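PDB 2QDD: mandelate racemase/muconate lactonizing enzyme from Roseovarius nubinhibens, which is a magnesium-binding member of the mandelate racemase/muconate lactonizing enzyme family in the enolase superfamily, probably an enzyme acting on a substrate not yet identified. Local coordinates for residues 162-168 with 190-196; 144-150 with 178-183; 288-294 with 316-322. Numbering follows the deposited sequence.

Interaction 1. Residues 162-168 with 190-196; sequences RTHSAKI and GHRVTFD
Two adjacent parallel strands, 163-167 and 192-196, lie 4.7 Å apart at closest approach. Their directions differ by 26°, with a crossing angle of -26°. Thr163 is level with Arg192, and the register runs without a break to Lys167 opposite Asp196. The backbone bonds alternate as parallel strands require. Arg192 N donates to Arg162 O (3.0 Å), His164 N to Arg192 O (2.8 Å) and Thr194 N to His164 O (2.8 Å). Then Ala166 N meets Thr194 O (2.9 Å), Asp196 N meets Ala166 O (2.9 Å), and Ile168 N meets Asp196 O (3.0 Å).

Thr163, Ser165, Lys167, Arg192, Thr194 and Asp196 share one face. There Lys167 (chi1 m, chi2 m, then extended) brings NZ to 2.9 Å from OD2 of Asp196 (chi1 t), a salt bridge. On the other face, Ala166 CB touches Phe195 CD2 (3.9 Å), and Ile168 CD1 touches Phe195 CB (3.9 Å). His164 NE2 and His191 ND1 share a hydrogen bond of 3.1 Å between nearly coplanar rings. ND1 of His164 is held by Ser139. Arg192 reaches out to a salt bridge with Glu208 of the second subunit.

These strands begin and end a beta-alpha-beta unit of the enolase-type barrel. Asp196, a magnesium ligand, sits at the C-terminal end of its strand, beside the ligand Glu220.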
loop_
_atom_site.group_PDB
_atom_site.type_symbol
_atom_site.label_atom_id
_atom_site.label_comp_id
_atom_site.label_asym_id
_atom_site.label_seq_id
_atom_site.Cartn_x
_atom_site.Cartn_y
_atom_site.Cartn_z
ATOM N N ARG A 162 39.196 -14.609 -8.585
ATOM C CA ARG A 162 39.075 -13.257 -8.032
ATOM C C ARG A 162 37.699 -13.008 -7.414
ATOM O O ARG A 162 37.464 -11.963 -6.816
ATOM C CB ARG A 162 39.371 -12.201 -9.099
ATOM C CG ARG A 162 40.684 -12.401 -9.832
ATOM C CD ARG A 162 41.117 -11.148 -10.559
ATOM N NE ARG A 162 42.100 -10.393 -9.787
ATOM C CZ ARG A 162 41.880 -9.196 -9.256
ATOM N NH1 ARG A 162 40.702 -8.600 -9.408
ATOM N NH2 ARG A 162 42.843 -8.592 -8.571
ATOM N N THR A 163 36.792 -13.968 -7.575
ATOM C CA THR A 163 35.483 -13.924 -6.937
ATOM C C THR A 163 35.292 -15.219 -6.158
ATOM O O THR A 163 35.670 -16.291 -6.622
ATOM C CB THR A 163 34.349 -13.732 -7.971
ATOM O OG1 THR A 163 34.720 -12.708 -8.899
ATOM C CG2 THR A 163 33.039 -13.321 -7.287
ATOM N N HIS A 164 34.734 -15.106 -4.956
ATOM C CA HIS A 164 34.674 -16.219 -4.021
ATOM C C HIS A 164 33.274 -16.350 -3.430
ATOM O O HIS A 164 32.699 -15.376 -2.941
ATOM C CB HIS A 164 35.712 -16.047 -2.902
ATOM C CG HIS A 164 37.085 -15.719 -3.400
ATOM N ND1 HIS A 164 37.893 -16.645 -4.021
ATOM C CD2 HIS A 164 37.781 -14.557 -3.394
ATOM C CE1 HIS A 164 39.033 -16.074 -4.364
ATOM N NE2 HIS A 164 38.991 -14.808 -3.994
ATOM N N SER A 165 32.736 -17.563 -3.492
ATOM C CA SER A 165 31.502 -17.904 -2.808
ATOM C C SER A 165 31.841 -18.587 -1.487
ATOM O O SER A 165 32.188 -19.766 -1.463
ATOM C CB SER A 165 30.653 -18.824 -3.688
ATOM O OG SER A 165 29.292 -18.775 -3.313
ATOM N N ALA A 166 31.751 -17.830 -0.396
ATOM C CA ALA A 166 31.968 -18.360 0.943
ATOM C C ALA A 166 30.682 -18.951 1.511
ATOM O O ALA A 166 29.671 -18.260 1.644
ATOM C CB ALA A 166 32.511 -17.276 1.858
ATOM N N LYS A 167 30.728 -20.237 1.840
ATOM C CA LYS A 167 29.541 -20.966 2.280
ATOM C C LYS A 167 29.396 -20.875 3.799
ATOM O O LYS A 167 30.203 -21.431 4.546
ATOM C CB LYS A 167 29.599 -22.428 1.825
ATOM C CG LYS A 167 30.030 -22.631 0.381
ATOM C CD LYS A 167 28.871 -22.495 -0.589
ATOM C CE LYS A 167 29.378 -22.270 -2.009
ATOM N NZ LYS A 167 28.256 -22.036 -2.963
ATOM N N ILE A 168 28.373 -20.149 4.244
ATOM C CA ILE A 168 28.081 -19.990 5.669
ATOM C C ILE A 168 26.671 -20.504 5.971
ATOM O O ILE A 168 26.013 -21.068 5.093
ATOM C CB ILE A 168 28.238 -18.519 6.133
ATOM C CG1 ILE A 168 27.337 -17.591 5.313
ATOM C CG2 ILE A 168 29.704 -18.079 6.064
ATOM C CD1 ILE A 168 27.017 -16.296 5.997
ATOM N N GLY A 190 41.094 -6.183 -4.701
ATOM C CA GLY A 190 40.409 -6.402 -5.980
ATOM C C GLY A 190 39.460 -7.591 -5.993
ATOM O O GLY A 190 38.653 -7.742 -6.914
ATOM N N HIS A 191 39.558 -8.430 -4.965
ATOM C CA HIS A 191 38.777 -9.661 -4.872
ATOM C C HIS A 191 37.385 -9.400 -4.282
ATOM O O HIS A 191 37.194 -8.429 -3.544
ATOM C CB HIS A 191 39.527 -10.710 -4.039
ATOM C CG HIS A 191 40.748 -11.264 -4.712
ATOM N ND1 HIS A 191 40.883 -12.599 -5.027
ATOM C CD2 HIS A 191 41.893 -10.665 -5.119
ATOM C CE1 HIS A 191 42.055 -12.797 -5.604
ATOM N NE2 HIS A 191 42.686 -11.640 -5.673
ATOM N N ARG A 192 36.423 -10.261 -4.622
ATOM C CA ARG A 192 35.031 -10.122 -4.163
ATOM C C ARG A 192 34.540 -11.388 -3.464
ATOM O O ARG A 192 34.811 -12.496 -3.926
ATOM C CB ARG A 192 34.084 -9.806 -5.331
ATOM C CG ARG A 192 34.593 -8.787 -6.341
ATOM C CD ARG A 192 33.528 -7.769 -6.685
ATOM N NE ARG A 192 33.287 -6.851 -5.575
ATOM C CZ ARG A 192 32.095 -6.371 -5.235
ATOM N NH1 ARG A 192 31.004 -6.711 -5.913
ATOM N NH2 ARG A 192 31.994 -5.546 -4.205
ATOM N N VAL A 193 33.813 -11.215 -2.359
ATOM C CA VAL A 193 33.038 -12.305 -1.759
ATOM C C VAL A 193 31.525 -12.181 -1.916
ATOM O O VAL A 193 30.961 -11.087 -1.837
ATOM C CB VAL A 193 33.383 -12.571 -0.270
ATOM C CG1 VAL A 193 34.682 -13.336 -0.154
ATOM C CG2 VAL A 193 33.418 -11.287 0.542
ATOM N N THR A 194 30.889 -13.325 -2.148
ATOM C CA THR A 194 29.477 -13.534 -1.868
ATOM C C THR A 194 29.379 -14.511 -0.696
ATOM O O THR A 194 30.008 -15.567 -0.716
ATOM C CB THR A 194 28.756 -14.118 -3.121
ATOM O OG1 THR A 194 28.859 -13.189 -4.208
ATOM C CG2 THR A 194 27.275 -14.403 -2.849
ATOM N N PHE A 195 28.604 -14.153 0.326
ATOM C CA PHE A 195 28.273 -15.089 1.398
ATOM C C PHE A 195 27.006 -15.853 1.076
ATOM O O PHE A 195 25.911 -15.287 1.078
ATOM C CB PHE A 195 28.159 -14.377 2.747
ATOM C CG PHE A 195 29.447 -13.773 3.214
ATOM C CD1 PHE A 195 29.686 -12.417 3.052
ATOM C CD2 PHE A 195 30.430 -14.564 3.798
ATOM C CE1 PHE A 195 30.882 -11.849 3.473
ATOM C CE2 PHE A 195 31.629 -14.008 4.224
ATOM C CZ PHE A 195 31.859 -12.646 4.060
ATOM N N ASP A 196 27.178 -17.144 0.790
ATOM C CA ASP A 196 26.091 -18.024 0.371
ATOM C C ASP A 196 25.590 -18.852 1.555
ATOM O O ASP A 196 26.310 -19.687 2.111
ATOM C CB ASP A 196 26.543 -18.922 -0.787
ATOM C CG ASP A 196 25.439 -19.844 -1.300
ATOM O OD1 ASP A 196 24.236 -19.595 -1.044
ATOM O OD2 ASP A 196 25.785 -20.832 -1.984
#

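Interaction 2. Residues 144-150 with 178-183; sequences GTPDQML and ARIEAI
Helix 146-159 begins here and packs on the middle of helix 173-185. The short axes, 146-150 and 178-183, approach to 9.3 Å. Their directions differ by 44°, with a crossing angle of -44°. The nearest CA pairs are Pro146 with Arg179 (5.0 Å) and Leu150 with Ile183 (6.1 Å).

Gly144 is extended. Its carbonyl O accepts a weak hydrogen bond from Arg179 NE (3.1 Å). The guanidinium also forms a salt bridge with Asp176. Thr145 is the N-cap, with chi1 p, and its OG1 accepts from Gln148 N at 3.0 Å. Thr145 O receives Met149 N at 3.0 Å, so the first turn is closed by side chain and backbone alike. The Pro146 ring packs against the second helix at Ala178, Arg179 and Ala182. Its CB is 3.8 Å from Ala182 CB, its CD is 4.1 Å from Arg179 CG, and its CG is 4.0 Å from Ala178 O. The small Ala182 lets the ring come close.

Met149 points its CA-to-CB bond toward the partner helix. With chi1 m and chi2 t, its SD reaches Ile183 CD1 (3.7 Å) and Arg179 CG (3.9 Å). Leu150 has an off-well chi1 of -143° with chi2 p. This brings CD1 to 3.8 Å from Ile183 CA and 4.0 Å from Ala182 O.

The two are successive outer helices of the barrel, with strand 163-167 between them in sequence. Ile180 and Ile183 pack inward on strand 192-196 at Phe195, while Met149 reaches Lys167 at the end of strand 163-167.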
loop_
_atom_site.group_PDB
_atom_site.type_symbol
_atom_site.label_atom_id
_atom_site.label_comp_id
_atom_site.label_asym_id
_atom_site.label_seq_id
_atom_site.Cartn_x
_atom_site.Cartn_y
_atom_site.Cartn_z
ATOM N N GLY A 144 34.082 -23.592 7.599
ATOM C CA GLY A 144 35.047 -23.977 8.624
ATOM C C GLY A 144 35.268 -22.863 9.624
ATOM O O GLY A 144 34.352 -22.090 9.914
ATOM N N THR A 145 36.487 -22.780 10.153
ATOM C CA THR A 145 36.908 -21.623 10.944
ATOM C C THR A 145 37.173 -20.422 10.028
ATOM O O THR A 145 37.451 -20.607 8.838
ATOM C CB THR A 145 38.155 -21.927 11.836
ATOM O OG1 THR A 145 39.291 -22.230 11.017
ATOM C CG2 THR A 145 37.880 -23.085 12.795
ATOM N N PRO A 146 37.048 -19.188 10.569
ATOM C CA PRO A 146 37.709 -17.978 10.080
ATOM C C PRO A 146 39.066 -18.184 9.393
ATOM O O PRO A 146 39.262 -17.689 8.285
ATOM C CB PRO A 146 37.872 -17.137 11.352
ATOM C CG PRO A 146 36.798 -17.635 12.298
ATOM C CD PRO A 146 36.168 -18.872 11.710
ATOM N N ASP A 147 39.976 -18.916 10.036
ATOM C CA ASP A 147 41.336 -19.107 9.522
ATOM C C ASP A 147 41.433 -20.170 8.425
ATOM O O ASP A 147 42.298 -20.078 7.551
ATOM C CB ASP A 147 42.307 -19.430 10.659
ATOM C CG ASP A 147 42.224 -18.435 11.801
ATOM O OD1 ASP A 147 42.787 -17.324 11.673
ATOM O OD2 ASP A 147 41.591 -18.764 12.826
ATOM N N GLN A 148 40.556 -21.174 8.480
ATOM C CA GLN A 148 40.472 -22.208 7.446
ATOM C C GLN A 148 39.943 -21.662 6.122
ATOM O O GLN A 148 40.504 -21.943 5.063
ATOM C CB GLN A 148 39.581 -23.363 7.903
ATOM C CG GLN A 148 40.309 -24.467 8.651
ATOM C CD GLN A 148 39.354 -25.372 9.410
ATOM O OE1 GLN A 148 38.500 -26.035 8.818
ATOM N NE2 GLN A 148 39.493 -25.401 10.729
ATOM N N MET A 149 38.859 -20.888 6.196
ATOM C CA MET A 149 38.214 -20.317 5.013
ATOM C C MET A 149 39.107 -19.263 4.351
ATOM O O MET A 149 39.176 -19.182 3.123
ATOM C CB MET A 149 36.842 -19.726 5.373
ATOM C CG MET A 149 35.816 -20.753 5.858
ATOM S SD MET A 149 34.230 -20.049 6.389
ATOM C CE MET A 149 33.284 -20.207 4.881
ATOM N N LEU A 150 39.802 -18.482 5.176
ATOM C CA LEU A 150 40.743 -17.467 4.702
ATOM C C LEU A 150 42.033 -18.071 4.133
ATOM O O LEU A 150 42.678 -17.469 3.273
ATOM C CB LEU A 150 41.061 -16.476 5.828
ATOM C CG LEU A 150 41.258 -14.986 5.519
ATOM C CD1 LEU A 150 40.075 -14.383 4.769
ATOM C CD2 LEU A 150 41.529 -14.207 6.804
ATOM N N ALA A 178 31.543 -14.183 13.220
ATOM C CA ALA A 178 33.009 -14.300 13.205
ATOM C C ALA A 178 33.581 -14.740 11.855
ATOM O O ALA A 178 34.680 -14.326 11.487
ATOM C CB ALA A 178 33.484 -15.233 14.312
ATOM N N ARG A 179 32.834 -15.574 11.131
ATOM C CA ARG A 179 33.166 -15.943 9.754
ATOM C C ARG A 179 33.096 -14.752 8.803
ATOM O O ARG A 179 34.048 -14.480 8.070
ATOM C CB ARG A 179 32.230 -17.039 9.246
ATOM C CG ARG A 179 32.661 -18.445 9.595
ATOM C CD ARG A 179 31.538 -19.421 9.317
ATOM N NE ARG A 179 31.640 -20.610 10.157
ATOM C CZ ARG A 179 30.638 -21.449 10.404
ATOM N NH1 ARG A 179 29.437 -21.245 9.874
ATOM N NH2 ARG A 179 30.840 -22.501 11.184
ATOM N N ILE A 180 31.963 -14.054 8.821
ATOM C CA ILE A 180 31.724 -12.925 7.931
ATOM C C ILE A 180 32.771 -11.827 8.141
ATOM O O ILE A 180 33.363 -11.344 7.176
ATOM C CB ILE A 180 30.271 -12.378 8.069
ATOM C CG1 ILE A 180 29.271 -13.327 7.397
ATOM C CG2 ILE A 180 30.138 -11.008 7.439
ATOM C CD1 ILE A 180 27.854 -13.181 7.909
ATOM N N GLU A 181 33.025 -11.473 9.401
ATOM C CA GLU A 181 33.918 -10.357 9.716
ATOM C C GLU A 181 35.395 -10.635 9.431
ATOM O O GLU A 181 36.144 -9.712 9.116
ATOM C CB GLU A 181 33.727 -9.865 11.156
ATOM C CG GLU A 181 32.356 -9.254 11.446
ATOM C CD GLU A 181 32.215 -7.789 11.033
ATOM O OE1 GLU A 181 31.862 -6.964 11.905
ATOM O OE2 GLU A 181 32.430 -7.458 9.845
ATOM N N ALA A 182 35.804 -11.899 9.530
ATOM C CA ALA A 182 37.169 -12.294 9.177
ATOM C C ALA A 182 37.387 -12.303 7.665
ATOM O O ALA A 182 38.370 -11.745 7.174
ATOM C CB ALA A 182 37.516 -13.654 9.780
ATOM N N ILE A 183 36.458 -12.931 6.944
ATOM C CA ILE A 183 36.551 -13.118 5.492
ATOM C C ILE A 183 36.482 -11.786 4.732
ATOM O O ILE A 183 37.232 -11.566 3.771
ATOM C CB ILE A 183 35.462 -14.113 4.988
ATOM C CG1 ILE A 183 35.826 -15.550 5.377
ATOM C CG2 ILE A 183 35.272 -14.024 3.487
ATOM C CD1 ILE A 183 34.696 -16.538 5.180
#

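Interaction 3. Residues 288-294 with 316-322; sequences GWQMHIE and ANRLASW
Strand 290-293 is flanked by the irregular segment 316-322. They run the same general way, with end-to-end directions 20° apart. Just one backbone bridge forms, between Met291 and Arg318 (CA-CA 5.2 Å). Met291 N donates to Asn317 O (2.7 Å), and Leu319 N donates to Met291 O (2.9 Å).

Side chains satisfy much of the rest. Gly288, at positive phi, ends the preceding helix in a Schellman motif. Just after it, Trp289 O accepts from Asn317 ND2 (2.9 Å). Gln290 (chi1 m, chi2 t) sends NE2 to Ala316 O (3.0 Å). His292 (chi1 m, chi2 -83°) donates from ND1 to Ala320 O (2.6 Å). Leu319 CB lies over the face of this ring, 3.9 Å from its centroid, a CH-pi contact. Ser321 OG donates to Ile293 O (2.6 Å).

Water 1 fills the gap where direct pairing lapses. It accepts from Ile293 N (2.9 Å) and donates to Leu319 O (2.6 Å) and Ser321 OG (3.0 Å). Glu294 (chi1 p) receives a weak bond at OE1 from Trp322 N (3.4 Å), and its OE2 has a long, weak ion pair with Lys265. Arg318 turns away to the carbonyl of Ala310.

Ser321 also bonds through its backbone to Pro136 of strand 135-141. The segment thus bridges the last and first parallel strands and closes the barrel, as in (beta/alpha)7-beta relatives. Side-chain and water bonds replace regular strand pairing. His292 lies about 6 Å from the Glu220 side chain at the magnesium site. Its ND1 bond fixes the ring's orientation, leaving buried NE2 without a partner in this metal-free chain.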
loop_
_atom_site.group_PDB
_atom_site.type_symbol
_atom_site.label_atom_id
_atom_site.label_comp_id
_atom_site.label_asym_id
_atom_site.label_seq_id
_atom_site.Cartn_x
_atom_site.Cartn_y
_atom_site.Cartn_z
ATOM N N GLY A 288 17.820 -3.397 -13.784
ATOM C CA GLY A 288 19.127 -3.100 -13.215
ATOM C C GLY A 288 19.612 -4.118 -12.204
ATOM O O GLY A 288 20.358 -3.774 -11.293
ATOM N N TRP A 289 19.187 -5.370 -12.364
ATOM C CA TRP A 289 19.710 -6.468 -11.556
ATOM C C TRP A 289 21.130 -6.821 -11.978
ATOM O O TRP A 289 21.500 -6.665 -13.140
ATOM C CB TRP A 289 18.817 -7.706 -11.675
ATOM C CG TRP A 289 17.565 -7.670 -10.836
ATOM C CD1 TRP A 289 17.275 -6.803 -9.821
ATOM C CD2 TRP A 289 16.442 -8.560 -10.936
ATOM N NE1 TRP A 289 16.040 -7.091 -9.290
ATOM C CE2 TRP A 289 15.508 -8.167 -9.952
ATOM C CE3 TRP A 289 16.135 -9.651 -11.763
ATOM C CZ2 TRP A 289 14.281 -8.825 -9.774
ATOM C CZ3 TRP A 289 14.913 -10.302 -11.586
ATOM C CH2 TRP A 289 14.007 -9.887 -10.596
ATOM N N GLN A 290 21.920 -7.298 -11.026
ATOM C CA GLN A 290 23.186 -7.946 -11.342
ATOM C C GLN A 290 23.046 -9.450 -11.149
ATOM O O GLN A 290 22.366 -9.890 -10.235
ATOM C CB GLN A 290 24.286 -7.391 -10.451
ATOM C CG GLN A 290 24.713 -5.985 -10.820
ATOM C CD GLN A 290 26.008 -5.594 -10.159
ATOM O OE1 GLN A 290 26.170 -5.745 -8.948
ATOM N NE2 GLN A 290 26.945 -5.093 -10.949
ATOM N N MET A 291 23.664 -10.239 -12.025
ATOM C CA MET A 291 23.226 -11.620 -12.244
ATOM C C MET A 291 24.386 -12.610 -12.340
ATOM O O MET A 291 25.338 -12.367 -13.069
ATOM C CB MET A 291 22.328 -11.716 -13.488
ATOM C CG MET A 291 20.978 -11.002 -13.361
ATOM S SD MET A 291 19.995 -10.974 -14.869
ATOM C CE MET A 291 20.676 -9.583 -15.759
ATOM N N HIS A 292 24.308 -13.713 -11.588
ATOM C CA HIS A 292 25.168 -14.882 -11.818
ATOM C C HIS A 292 24.440 -15.826 -12.763
ATOM O O HIS A 292 23.295 -16.186 -12.518
ATOM C CB HIS A 292 25.468 -15.640 -10.520
ATOM C CG HIS A 292 26.270 -14.864 -9.525
ATOM N ND1 HIS A 292 27.643 -14.772 -9.579
ATOM C CD2 HIS A 292 25.892 -14.165 -8.431
ATOM C CE1 HIS A 292 28.075 -14.038 -8.571
ATOM N NE2 HIS A 292 27.032 -13.656 -7.859
ATOM N N ILE A 293 25.094 -16.213 -13.851
ATOM C CA ILE A 293 24.480 -17.114 -14.823
ATOM C C ILE A 293 25.326 -18.375 -15.000
ATOM O O ILE A 293 26.449 -18.328 -15.506
ATOM C CB ILE A 293 24.177 -16.416 -16.175
ATOM C CG1 ILE A 293 23.262 -15.194 -15.958
ATOM C CG2 ILE A 293 23.565 -17.406 -17.152
ATOM C CD1 ILE A 293 22.865 -14.445 -17.219
ATOM N N GLU A 294 24.754 -19.493 -14.567
ATOM C CA GLU A 294 25.441 -20.772 -14.393
ATOM C C GLU A 294 24.366 -21.854 -14.446
ATOM O O GLU A 294 23.190 -21.534 -14.541
ATOM C CB GLU A 294 26.151 -20.803 -13.042
ATOM C CG GLU A 294 25.238 -20.562 -11.839
ATOM C CD GLU A 294 26.007 -20.134 -10.609
ATOM O OE1 GLU A 294 26.779 -19.152 -10.697
ATOM O OE2 GLU A 294 25.848 -20.785 -9.553
ATOM N N ALA A 316 27.861 -4.645 -17.130
ATOM C CA ALA A 316 27.375 -4.029 -15.889
ATOM C C ALA A 316 26.407 -4.915 -15.105
ATOM O O ALA A 316 26.257 -4.759 -13.895
ATOM C CB ALA A 316 26.742 -2.679 -16.176
ATOM N N ASN A 317 25.763 -5.848 -15.797
ATOM C CA ASN A 317 24.778 -6.731 -15.179
ATOM C C ASN A 317 25.309 -8.134 -14.919
ATOM O O ASN A 317 24.690 -8.910 -14.201
ATOM C CB ASN A 317 23.517 -6.793 -16.033
ATOM C CG ASN A 317 22.953 -5.423 -16.327
ATOM O OD1 ASN A 317 23.275 -4.815 -17.348
ATOM N ND2 ASN A 317 22.117 -4.918 -15.424
ATOM N N ARG A 318 26.459 -8.459 -15.505
ATOM C CA ARG A 318 27.000 -9.805 -15.411
ATOM C C ARG A 318 27.974 -9.896 -14.247
ATOM O O ARG A 318 28.872 -9.067 -14.112
ATOM C CB ARG A 318 27.671 -10.201 -16.727
ATOM C CG ARG A 318 28.173 -11.644 -16.789
ATOM C CD ARG A 318 29.472 -11.720 -17.578
ATOM N NE ARG A 318 29.298 -11.177 -18.924
ATOM C CZ ARG A 318 30.082 -10.261 -19.485
ATOM N NH1 ARG A 318 29.818 -9.837 -20.713
ATOM N NH2 ARG A 318 31.130 -9.774 -18.829
ATOM N N LEU A 319 27.779 -10.898 -13.397
ATOM C CA LEU A 319 28.766 -11.243 -12.378
ATOM C C LEU A 319 29.430 -12.581 -12.719
ATOM O O LEU A 319 29.229 -13.100 -13.816
ATOM C CB LEU A 319 28.114 -11.269 -10.990
ATOM C CG LEU A 319 27.529 -9.950 -10.471
ATOM C CD1 LEU A 319 26.499 -10.219 -9.389
ATOM C CD2 LEU A 319 28.613 -9.025 -9.954
ATOM N N ALA A 320 30.215 -13.123 -11.788
ATOM C CA ALA A 320 30.934 -14.382 -11.993
ATOM C C ALA A 320 30.019 -15.586 -12.246
ATOM O O ALA A 320 28.904 -15.648 -11.736
ATOM C CB ALA A 320 31.862 -14.656 -10.824
ATOM N N SER A 321 30.495 -16.528 -13.055
ATOM C CA SER A 321 29.825 -17.809 -13.242
ATOM C C SER A 321 30.469 -18.884 -12.378
ATOM O O SER A 321 31.610 -18.750 -11.946
ATOM C CB SER A 321 29.864 -18.231 -14.709
ATOM O OG SER A 321 28.950 -17.478 -15.486
ATOM N N TRP A 322 29.714 -19.942 -12.119
ATOM C CA TRP A 322 30.226 -21.152 -11.497
ATOM C C TRP A 322 30.275 -22.231 -12.575
ATOM O O TRP A 322 29.396 -22.298 -13.438
ATOM C CB TRP A 322 29.287 -21.551 -10.361
ATOM C CG TRP A 322 29.648 -22.781 -9.596
ATOM C CD1 TRP A 322 30.656 -22.918 -8.695
ATOM C CD2 TRP A 322 28.965 -24.044 -9.633
ATOM N NE1 TRP A 322 30.658 -24.193 -8.177
ATOM C CE2 TRP A 322 29.628 -24.903 -8.735
ATOM C CE3 TRP A 322 27.863 -24.533 -10.348
ATOM C CZ2 TRP A 322 29.226 -26.228 -8.528
ATOM C CZ3 TRP A 322 27.458 -25.846 -10.137
ATOM C CH2 TRP A 322 28.142 -26.679 -9.236
HETATM O O HOH W 1 27.597 -14.904 -14.640
#

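All three contacts belong to the barrel domain. Interactions 1 and 2 interlock along the chain, their segments coming in the order 144-150, 162-168, 178-183, 190-196. Interaction 1 pairs two strands, and interaction 2 joins the helices preceding each of them. Their centres are 12 Å apart, and they touch where Phe195 packs on Ile183. Interaction 3 follows later, at the closure of the barrel, centred 14 Å from interaction 1 and 25 Å from interaction 2. Interactions 1 and 3 touch where Thr163 packs against Ala320 (CB to CB 3.9 Å). Interaction 1 supplies the magnesium ligand Asp196, and interaction 3 places His292 and Glu294 near the ligands Glu220 and Asp243. Interaction 2 lies in the outer helical layer.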